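Local coordinates for putative ABC transporter subunit, substrate-binding component (Rhodopseudomonas palustris, PDB 4EVQ), which binds 4-hydroxybenzoate and is probably the substrate-binding component of an ABC transporter for aromatic acids, at residues P24-Y29 / K60-S65; V90-A95 / P112-D117; V157-A162 / A212-G217. All blocks are in the same frame, centred on the assembly; numbering follows the deposited sequence. Where two conformers were deposited one is given.

Contact 1 of 3, residues P24-Y29 / K60-S65; sequences PYSGTY and KVDDES. With PHB (p-hydroxybenzoic acid), chain H; ACT (acetate ion), chain G.
D62, at the end of strand 54-62, grips the loop that starts at P24 through Y25 and S26. Its CG stands anti to the backbone N (chi1 -176°). OD1 of D62 accepts from Y25 N at 2.9 Å; from the opposite face of the carboxylate it takes E64 N, closing an Asx turn. Both donors lie 61° out of that plane, and S26 N adds a weak bond. OD2 of D62 offers its syn lone pair to S26 OG, 2.7 Å away. Aspartate suits the place: its short side chain serves loop N-H groups and a hydroxyl together. D63 makes a second Asx turn, its OD1 2.8 Å from S65 N, while its OD2 bonds to T89. Beside it runs P24, which has no N-H to satisfy and brings its CB within 3.5 Å of D63 OD1.

Further along, one water links the two segments. It accepts from S65 OG at 2.8 Å and from Y29 N at 3.0 Å, and donates to S26 O and to an acetate, probably from the crystallisation liquor, which T28 N also binds. At the strand end the Y25 side chain crosses that of K60 at about a right angle, Y25 CE2 3.7 Å from K60 CB, and Y25 OH is hydrogen-bonded to T37 OG1. Y29 turns a ring face to 4-hydroxybenzoate, and its OH is hydrogen-bonded to Y161. These are loops at the C-terminal ends of neighbouring parallel strands, the usual ligand-binding edge of a lobe in periplasmic binding proteins.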
loop_
_atom_site.group_PDB
_atom_site.type_symbol
_atom_site.label_atom_id
_atom_site.label_comp_id
_atom_site.label_asym_id
_atom_site.label_seq_id
_atom_site.Cartn_x
_atom_site.Cartn_y
_atom_site.Cartn_z
ATOM N N PRO A 24 -4.875 11.388 -0.764
ATOM C CA PRO A 24 -4.617 12.242 -1.927
ATOM C C PRO A 24 -5.789 12.230 -2.885
ATOM O O PRO A 24 -5.995 11.249 -3.587
ATOM C CB PRO A 24 -3.364 11.644 -2.535
ATOM C CG PRO A 24 -3.414 10.189 -2.142
ATOM C CD PRO A 24 -4.071 10.152 -0.791
ATOM N N TYR A 25 -6.544 13.328 -2.934
ATOM C CA TYR A 25 -7.640 13.467 -3.901
ATOM C C TYR A 25 -7.204 14.342 -5.077
ATOM O O TYR A 25 -8.014 14.689 -5.919
ATOM C CB TYR A 25 -8.880 14.044 -3.219
ATOM C CG TYR A 25 -9.500 13.048 -2.241
ATOM C CD1 TYR A 25 -10.130 11.896 -2.721
ATOM C CD2 TYR A 25 -9.462 13.227 -0.851
ATOM C CE1 TYR A 25 -10.675 10.955 -1.862
ATOM C CE2 TYR A 25 -10.039 12.266 -0.005
ATOM C CZ TYR A 25 -10.635 11.146 -0.545
ATOM O OH TYR A 25 -11.197 10.210 0.291
ATOM N N SER A 26 -5.963 14.807 -5.042
ATOM C CA SER A 26 -5.364 15.543 -6.135
ATOM C C SER A 26 -3.923 15.096 -6.246
ATOM O O SER A 26 -3.377 14.458 -5.355
ATOM C CB SER A 26 -5.426 17.064 -5.887
ATOM O OG SER A 26 -4.666 17.406 -4.758
ATOM N N GLY A 27 -3.296 15.478 -7.350
ATOM C CA GLY A 27 -1.898 15.232 -7.581
ATOM C C GLY A 27 -1.582 13.817 -8.014
ATOM O O GLY A 27 -2.439 13.017 -8.458
ATOM N N THR A 28 -0.310 13.496 -7.844
ATOM C CA THR A 28 0.208 12.316 -8.502
ATOM C C THR A 28 -0.427 11.000 -7.984
ATOM O O THR A 28 -0.572 10.021 -8.715
ATOM C CB THR A 28 1.711 12.284 -8.423
ATOM O OG1 THR A 28 2.219 11.387 -9.439
ATOM C CG2 THR A 28 2.161 11.768 -7.136
ATOM N N TYR A 29 -0.868 10.999 -6.734
ATOM C CA TYR A 29 -1.450 9.815 -6.171
ATOM C C TYR A 29 -2.979 9.850 -6.089
ATOM O O TYR A 29 -3.596 9.019 -5.447
ATOM C CB TYR A 29 -0.822 9.564 -4.809
ATOM C CG TYR A 29 0.615 9.024 -4.823
ATOM C CD1 TYR A 29 1.117 8.269 -5.857
ATOM C CD2 TYR A 29 1.446 9.232 -3.733
ATOM C CE1 TYR A 29 2.391 7.726 -5.789
ATOM C CE2 TYR A 29 2.725 8.728 -3.669
ATOM C CZ TYR A 29 3.201 7.961 -4.699
ATOM O OH TYR A 29 4.460 7.396 -4.653
ATOM N N LYS A 60 -13.801 13.975 3.854
ATOM C CA LYS A 60 -12.669 13.703 2.971
ATOM C C LYS A 60 -11.759 14.923 2.846
ATOM O O LYS A 60 -12.166 15.962 2.307
ATOM C CB LYS A 60 -13.214 13.305 1.607
ATOM C CG LYS A 60 -14.137 12.102 1.644
ATOM C CD LYS A 60 -14.761 11.811 0.297
ATOM C CE LYS A 60 -15.551 10.522 0.336
ATOM N NZ LYS A 60 -16.163 10.236 -0.999
ATOM N N VAL A 61 -10.522 14.801 3.300
ATOM C CA VAL A 61 -9.560 15.893 3.315
ATOM C C VAL A 61 -8.435 15.502 2.382
ATOM O O VAL A 61 -7.821 14.440 2.518
ATOM C CB VAL A 61 -9.042 16.154 4.741
ATOM C CG1 VAL A 61 -7.941 17.190 4.759
ATOM C CG2 VAL A 61 -10.218 16.557 5.667
ATOM N N ASP A 62 -8.179 16.351 1.398
ATOM C CA ASP A 62 -7.133 16.150 0.438
ATOM C C ASP A 62 -5.779 16.516 0.978
ATOM O O ASP A 62 -5.502 17.684 1.233
ATOM C CB ASP A 62 -7.418 17.047 -0.756
ATOM C CG ASP A 62 -6.419 16.847 -1.898
ATOM O OD1 ASP A 62 -5.618 15.865 -1.895
ATOM O OD2 ASP A 62 -6.464 17.682 -2.824
ATOM N N ASP A 63 -4.903 15.505 1.145
ATOM C CA ASP A 63 -3.576 15.760 1.695
ATOM C C ASP A 63 -2.554 16.217 0.658
ATOM O O ASP A 63 -1.457 16.620 1.008
ATOM C CB ASP A 63 -3.041 14.541 2.462
ATOM C CG ASP A 63 -2.515 13.407 1.545
ATOM O OD1 ASP A 63 -2.578 13.451 0.338
ATOM O OD2 ASP A 63 -1.980 12.431 2.073
ATOM N N GLU A 64 -2.935 16.183 -0.614
ATOM C CA GLU A 64 -2.087 16.626 -1.739
ATOM C C GLU A 64 -0.730 15.906 -1.819
ATOM O O GLU A 64 0.196 16.395 -2.443
ATOM C CB GLU A 64 -1.882 18.174 -1.687
ATOM C CG GLU A 64 -3.188 18.954 -1.620
ATOM C CD GLU A 64 -3.058 20.478 -1.387
ATOM O OE1 GLU A 64 -1.944 21.004 -1.226
ATOM O OE2 GLU A 64 -4.103 21.166 -1.433
ATOM N N SER A 65 -0.605 14.777 -1.122
ATOM C CA SER A 65 0.678 14.128 -0.919
ATOM C C SER A 65 1.775 15.107 -0.533
ATOM O O SER A 65 2.937 14.956 -0.967
ATOM C CB SER A 65 1.075 13.257 -2.092
ATOM O OG SER A 65 0.069 12.282 -2.308
HETATM C "C1'" PHB H . 4.097 5.373 0.171
HETATM O "O1'" PHB H . 4.477 6.563 0.082
HETATM O "O2'" PHB H . 4.163 4.704 1.277
HETATM C C1 PHB H . 3.531 4.643 -0.982
HETATM C C2 PHB H . 2.947 5.362 -2.025
HETATM C C3 PHB H . 2.431 4.685 -3.118
HETATM C C4 PHB H . 2.513 3.332 -3.173
HETATM C C5 PHB H . 3.066 2.596 -2.141
HETATM C C6 PHB H . 3.573 3.271 -1.071
HETATM O O4 PHB H . 2.021 2.657 -4.229
HETATM C C ACT G . 2.186 15.796 -5.595
HETATM O O ACT G . 2.522 16.516 -6.574
HETATM O OXT ACT G . 1.147 15.066 -5.681
HETATM C CH3 ACT G . 2.975 15.824 -4.340
HETATM O O HOH W 1 -0.956 13.248 -4.704
#

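Contact 2 of 3, residues V90-A95 / P112-D117. With PHB (p-hydroxybenzoic acid), chain H.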
loop_
_atom_site.group_PDB
_atom_site.type_symbol
_atom_site.label_atom_id
_atom_site.label_comp_id
_atom_site.label_asym_id
_atom_site.label_seq_id
_atom_site.Cartn_x
_atom_site.Cartn_y
_atom_site.Cartn_z
ATOM N N VAL A 90 -1.843 7.749 1.814
ATOM C CA VAL A 90 -1.014 7.086 0.804
ATOM C C VAL A 90 0.458 7.318 0.913
ATOM O O VAL A 90 1.227 6.364 0.949
ATOM C CB VAL A 90 -1.507 7.486 -0.614
ATOM C CG1 VAL A 90 -0.553 7.020 -1.713
ATOM C CG2 VAL A 90 -2.911 6.904 -0.867
ATOM N N HIS A 91 0.874 8.569 0.970
ATOM C CA HIS A 91 2.294 8.962 0.934
ATOM C C HIS A 91 2.927 8.822 2.321
ATOM O O HIS A 91 2.388 9.333 3.296
ATOM C CB HIS A 91 2.336 10.412 0.425
ATOM C CG HIS A 91 3.705 10.996 0.230
ATOM N ND1 HIS A 91 4.532 11.352 1.275
ATOM C CD2 HIS A 91 4.327 11.421 -0.893
ATOM C CE1 HIS A 91 5.621 11.931 0.799
ATOM N NE2 HIS A 91 5.533 11.966 -0.517
ATOM N N SER A 92 4.029 8.103 2.398
ATOM C CA SER A 92 4.655 7.802 3.674
ATOM C C SER A 92 5.089 9.006 4.459
ATOM O O SER A 92 5.062 8.975 5.678
ATOM C CB SER A 92 5.879 6.910 3.482
ATOM O OG SER A 92 5.553 5.552 3.326
ATOM N N GLY A 93 5.537 10.060 3.794
ATOM C CA GLY A 93 5.922 11.259 4.519
ATOM C C GLY A 93 4.719 11.945 5.177
ATOM O O GLY A 93 4.821 12.386 6.328
ATOM N N VAL A 94 3.596 12.042 4.474
ATOM C CA VAL A 94 2.382 12.571 5.110
ATOM C C VAL A 94 1.948 11.664 6.239
ATOM O O VAL A 94 1.605 12.136 7.326
ATOM C CB VAL A 94 1.236 12.689 4.075
ATOM C CG1 VAL A 94 -0.077 13.206 4.694
ATOM C CG2 VAL A 94 1.642 13.546 2.913
ATOM N N ALA A 95 1.932 10.362 5.998
ATOM C CA ALA A 95 1.452 9.418 6.996
ATOM C C ALA A 95 2.248 9.433 8.268
ATOM O O ALA A 95 1.656 9.309 9.362
ATOM C CB ALA A 95 1.418 8.025 6.428
ATOM N N PRO A 112 -4.241 2.989 5.384
ATOM C CA PRO A 112 -4.738 2.095 4.330
ATOM C C PRO A 112 -3.762 1.986 3.137
ATOM O O PRO A 112 -4.127 1.440 2.116
ATOM C CB PRO A 112 -6.033 2.784 3.891
ATOM C CG PRO A 112 -5.681 4.203 3.937
ATOM C CD PRO A 112 -4.769 4.338 5.148
ATOM N N ASN A 113 -2.601 2.600 3.249
ATOM C CA ASN A 113 -1.573 2.363 2.236
ATOM C C ASN A 113 -0.144 2.648 2.718
ATOM O O ASN A 113 0.707 1.760 2.679
ATOM C CB ASN A 113 -1.766 3.193 0.945
ATOM C CG ASN A 113 -0.728 2.804 -0.096
ATOM O OD1 ASN A 113 -0.792 1.700 -0.638
ATOM N ND2 ASN A 113 0.288 3.661 -0.285
ATOM N N ALA A 114 0.139 3.873 3.158
ATOM C CA ALA A 114 1.514 4.297 3.435
ATOM C C ALA A 114 2.309 3.215 4.118
ATOM O O ALA A 114 1.932 2.738 5.196
ATOM C CB ALA A 114 1.546 5.570 4.277
ATOM N N GLY A 115 3.424 2.856 3.541
ATOM C CA GLY A 115 4.264 1.779 4.038
ATOM C C GLY A 115 5.300 2.151 5.035
ATOM O O GLY A 115 6.055 1.259 5.482
ATOM N N ALA A 116 5.344 3.407 5.452
ATOM C CA ALA A 116 6.447 3.893 6.280
ATOM C C ALA A 116 6.780 2.893 7.372
ATOM O O ALA A 116 5.922 2.552 8.203
ATOM C CB ALA A 116 6.075 5.249 6.886
ATOM N N ASP A 117 8.036 2.503 7.442
ATOM C CA ASP A 117 8.463 1.476 8.398
ATOM C C ASP A 117 8.174 1.886 9.816
ATOM O O ASP A 117 7.766 1.049 10.635
ATOM C CB ASP A 117 9.957 1.179 8.227
ATOM C CG ASP A 117 10.295 0.433 6.942
ATOM O OD1 ASP A 117 9.445 -0.296 6.410
ATOM O OD2 ASP A 117 11.467 0.554 6.523
HETATM C "C1'" PHB H . 4.097 5.373 0.171
HETATM O "O1'" PHB H . 4.477 6.563 0.082
HETATM O "O2'" PHB H . 4.163 4.704 1.277
HETATM C C1 PHB H . 3.531 4.643 -0.982
HETATM C C2 PHB H . 2.947 5.362 -2.025
HETATM C C3 PHB H . 2.431 4.685 -3.118
HETATM C C4 PHB H . 2.513 3.332 -3.173
HETATM C C5 PHB H . 3.066 2.596 -2.141
HETATM C C6 PHB H . 3.573 3.271 -1.071
HETATM O O4 PHB H . 2.021 2.657 -4.229
#
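The carboxylate end of the 4-hydroxybenzoate pocket is formed where S92, in the first turn of helix 92-105, comes up against A114, G115 and A116 of the loop after strand 109-111. The ligand's carboxylate bridges the two segments. S92 N donates to O1' of the ligand at 2.8 Å, and S92 OG to O2' at 2.6 Å; the torsion sets OG beside its own N (chi1 -81°), near O2', while the N-H takes O1'. From the other segment G115 N reaches O2' at 3.0 Å in a nearly straight bond (167° at the hydrogen). A backbone N-H at a helix start suits an anion, since the helix dipole should favour negative charge there.

Binding a ligand carboxylate at a helix N-terminus is in keeping with the leucine-binding family, whose amino-acid ligands carry one. H91 is the N-cap residue, its ND1 accepting weakly from G93 N and V94 N, and its ring stacks on that of Y161 from the other lobe.

Over one face of the ligand ring, close to its centre, N113 ND2 lies 3.4 Å from C6. It donates to V90 O at 3.1 Å, with that oxygen almost in the plane of the amide, while N113 OD1 is taken by Q292, which should hold the amide's orientation. V90 O also receives a CA-H contact from A114. Small side chains suit the packing: A95 CB and A114 CB are pressed to 3.3 Å, a close fit for two methyl groups, and A116 CB lies 3.6 Å from S92 OG.

Contact 3 of 3, residues V157-A162 / A212-G217; sequences VTWKYA and AFFSGG. With PHB (p-hydroxybenzoic acid), chain H.
The face of W159 receives the edge of F214: CD1 of F214 stands 3.5 Å above the centre of the indole, and the two planes meet at 88°, a T-shaped stack. In the plane of the indole, at its edge, lies S215 O, 3.7 Å from W159 CH2, while W159 NE1 bonds to D192 O. At the edge of the F213 ring lie T158 OG1, Y161 OH and the ligand; F213 CZ, 3.7 Å from C4 of 4-hydroxybenzoate, points over the ligand's face near its centre, a place for a flat apolar ring. O1' of the ligand sits at the edge of the Y161 ring and accepts from Y161 OH at 2.6 Å.

Further back, V157 and A212 form a parallel bridge, and F213 N donates to V157 O at 3.2 Å. T158 puts OG1 anti to its backbone N (chi1 -169°), from where it donates to F213 O at 2.7 Å; threonine adds a side-chain bond where the strands diverge. W159 N and S215 N are buried without a partner. Small S215 offers OG as acceptor to the ligand's phenol O4, 2.7 Å away. With Y161 and S215 bonding the ligand's ends, this forms the second wall of a periplasmic binding protein's interlobe cleft.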
loop_
_atom_site.group_PDB
_atom_site.type_symbol
_atom_site.label_atom_id
_atom_site.label_comp_id
_atom_site.label_asym_id
_atom_site.label_seq_id
_atom_site.Cartn_x
_atom_site.Cartn_y
_atom_site.Cartn_z
ATOM N N VAL A 157 15.853 2.107 -9.185
ATOM C CA VAL A 157 15.424 3.438 -9.563
ATOM C C VAL A 157 14.081 3.727 -8.870
ATOM O O VAL A 157 13.147 2.909 -8.926
ATOM C CB VAL A 157 15.371 3.590 -11.095
ATOM C CG1 VAL A 157 14.458 2.613 -11.723
ATOM C CG2 VAL A 157 15.034 5.006 -11.480
ATOM N N THR A 158 13.983 4.898 -8.278
ATOM C CA THR A 158 12.767 5.252 -7.545
ATOM C C THR A 158 12.752 6.744 -7.309
ATOM O O THR A 158 13.670 7.457 -7.699
ATOM C CB THR A 158 12.616 4.461 -6.221
ATOM O OG1 THR A 158 11.300 4.666 -5.697
ATOM C CG2 THR A 158 13.616 4.903 -5.197
ATOM N N TRP A 159 11.689 7.204 -6.665
ATOM C CA TRP A 159 11.563 8.582 -6.242
ATOM C C TRP A 159 12.298 8.828 -4.920
ATOM O O TRP A 159 12.351 7.946 -4.044
ATOM C CB TRP A 159 10.081 8.955 -6.073
ATOM C CG TRP A 159 9.371 9.296 -7.344
ATOM C CD1 TRP A 159 9.834 10.109 -8.339
ATOM C CD2 TRP A 159 8.069 8.878 -7.744
ATOM N NE1 TRP A 159 8.890 10.252 -9.299
ATOM C CE2 TRP A 159 7.782 9.517 -8.967
ATOM C CE3 TRP A 159 7.089 8.079 -7.162
ATOM C CZ2 TRP A 159 6.568 9.348 -9.640
ATOM C CZ3 TRP A 159 5.905 7.933 -7.795
ATOM C CH2 TRP A 159 5.652 8.536 -9.039
ATOM N N LYS A 160 12.833 10.040 -4.791
ATOM C CA LYS A 160 13.604 10.451 -3.640
ATOM C C LYS A 160 12.668 10.927 -2.501
ATOM O O LYS A 160 12.493 12.110 -2.238
ATOM C CB LYS A 160 14.616 11.513 -4.016
ATOM C CG LYS A 160 15.649 11.776 -2.902
ATOM C CD LYS A 160 16.819 12.639 -3.290
ATOM C CE LYS A 160 17.669 12.899 -2.049
ATOM N NZ LYS A 160 16.994 13.754 -1.032
ATOM N N TYR A 161 12.050 9.966 -1.839
ATOM C CA TYR A 161 11.319 10.238 -0.622
ATOM C C TYR A 161 11.288 8.934 0.173
ATOM O O TYR A 161 11.708 7.896 -0.323
ATOM C CB TYR A 161 9.931 10.858 -0.860
ATOM C CG TYR A 161 8.801 9.886 -1.168
ATOM C CD1 TYR A 161 8.675 9.356 -2.419
ATOM C CD2 TYR A 161 7.824 9.556 -0.223
ATOM C CE1 TYR A 161 7.621 8.514 -2.739
ATOM C CE2 TYR A 161 6.794 8.725 -0.532
ATOM C CZ TYR A 161 6.680 8.199 -1.788
ATOM O OH TYR A 161 5.640 7.381 -2.115
ATOM N N ALA A 162 10.693 8.979 1.363
ATOM C CA ALA A 162 10.793 7.870 2.320
ATOM C C ALA A 162 10.404 6.528 1.756
ATOM O O ALA A 162 11.046 5.540 2.042
ATOM C CB ALA A 162 9.995 8.173 3.597
ATOM N N ALA A 212 12.440 -1.206 -9.598
ATOM C CA ALA A 212 11.855 0.130 -9.613
ATOM C C ALA A 212 10.645 0.206 -8.704
ATOM O O ALA A 212 9.796 -0.676 -8.696
ATOM C CB ALA A 212 11.450 0.522 -11.034
ATOM N N PHE A 213 10.581 1.319 -7.995
ATOM C CA PHE A 213 9.354 1.687 -7.294
ATOM C C PHE A 213 8.856 3.017 -7.831
ATOM O O PHE A 213 9.513 4.071 -7.650
ATOM C CB PHE A 213 9.447 1.754 -5.758
ATOM C CG PHE A 213 8.247 2.489 -5.133
ATOM C CD1 PHE A 213 6.990 1.961 -5.241
ATOM C CD2 PHE A 213 8.385 3.738 -4.548
ATOM C CE1 PHE A 213 5.873 2.646 -4.775
ATOM C CE2 PHE A 213 7.247 4.444 -4.094
ATOM C CZ PHE A 213 6.006 3.878 -4.219
ATOM N N PHE A 214 7.711 2.943 -8.491
ATOM C CA PHE A 214 6.885 4.115 -8.860
ATOM C C PHE A 214 5.455 3.608 -8.706
ATOM O O PHE A 214 5.201 2.400 -8.587
ATOM C CB PHE A 214 7.133 4.565 -10.306
ATOM C CG PHE A 214 8.507 5.074 -10.524
ATOM C CD1 PHE A 214 8.889 6.303 -10.071
ATOM C CD2 PHE A 214 9.466 4.281 -11.138
ATOM C CE1 PHE A 214 10.171 6.748 -10.168
ATOM C CE2 PHE A 214 10.741 4.702 -11.239
ATOM C CZ PHE A 214 11.128 5.929 -10.772
ATOM N N SER A 215 4.489 4.519 -8.683
ATOM C CA SER A 215 3.102 4.136 -8.559
ATOM C C SER A 215 2.233 5.250 -9.148
ATOM O O SER A 215 2.647 6.394 -9.163
ATOM C CB SER A 215 2.824 3.907 -7.050
ATOM O OG SER A 215 1.525 3.510 -6.790
ATOM N N GLY A 216 1.082 4.899 -9.686
ATOM C CA GLY A 216 0.189 5.870 -10.303
ATOM C C GLY A 216 0.606 6.158 -11.719
ATOM O O GLY A 216 1.250 5.351 -12.390
ATOM N N GLY A 217 0.225 7.338 -12.196
ATOM C CA GLY A 217 0.510 7.695 -13.584
ATOM C C GLY A 217 1.998 7.747 -13.827
ATOM O O GLY A 217 2.437 7.530 -14.967
HETATM C "C1'" PHB H . 4.097 5.373 0.171
HETATM O "O1'" PHB H . 4.477 6.563 0.082
HETATM O "O2'" PHB H . 4.163 4.704 1.277
HETATM C C1 PHB H . 3.531 4.643 -0.982
HETATM C C2 PHB H . 2.947 5.362 -2.025
HETATM C C3 PHB H . 2.431 4.685 -3.118
HETATM C C4 PHB H . 2.513 3.332 -3.173
HETATM C C5 PHB H . 3.066 2.596 -2.141
HETATM C C6 PHB H . 3.573 3.271 -1.071
HETATM O O4 PHB H . 2.021 2.657 -4.229
#

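Following the chain from the N terminus, contact 1 closes a loop that runs from the end of strand 17-23 through helix 30-46 to the end of strand 54-62. Contact 2 then closes the shorter span through helix 92-105 to the loop after strand 109-111, and contact 3 the longer one from strand 153-159 to strand 209-213. The three follow in series, without nesting or crossing. Contacts 1 and 2 lie in the lobe built on the six-stranded sheet and pack together where P24 and Y29 meet V90; contact 3 lies in that of the seven-stranded sheet. Y29, H91 and Y161 join the two lobes around the ligand, which all three contacts touch.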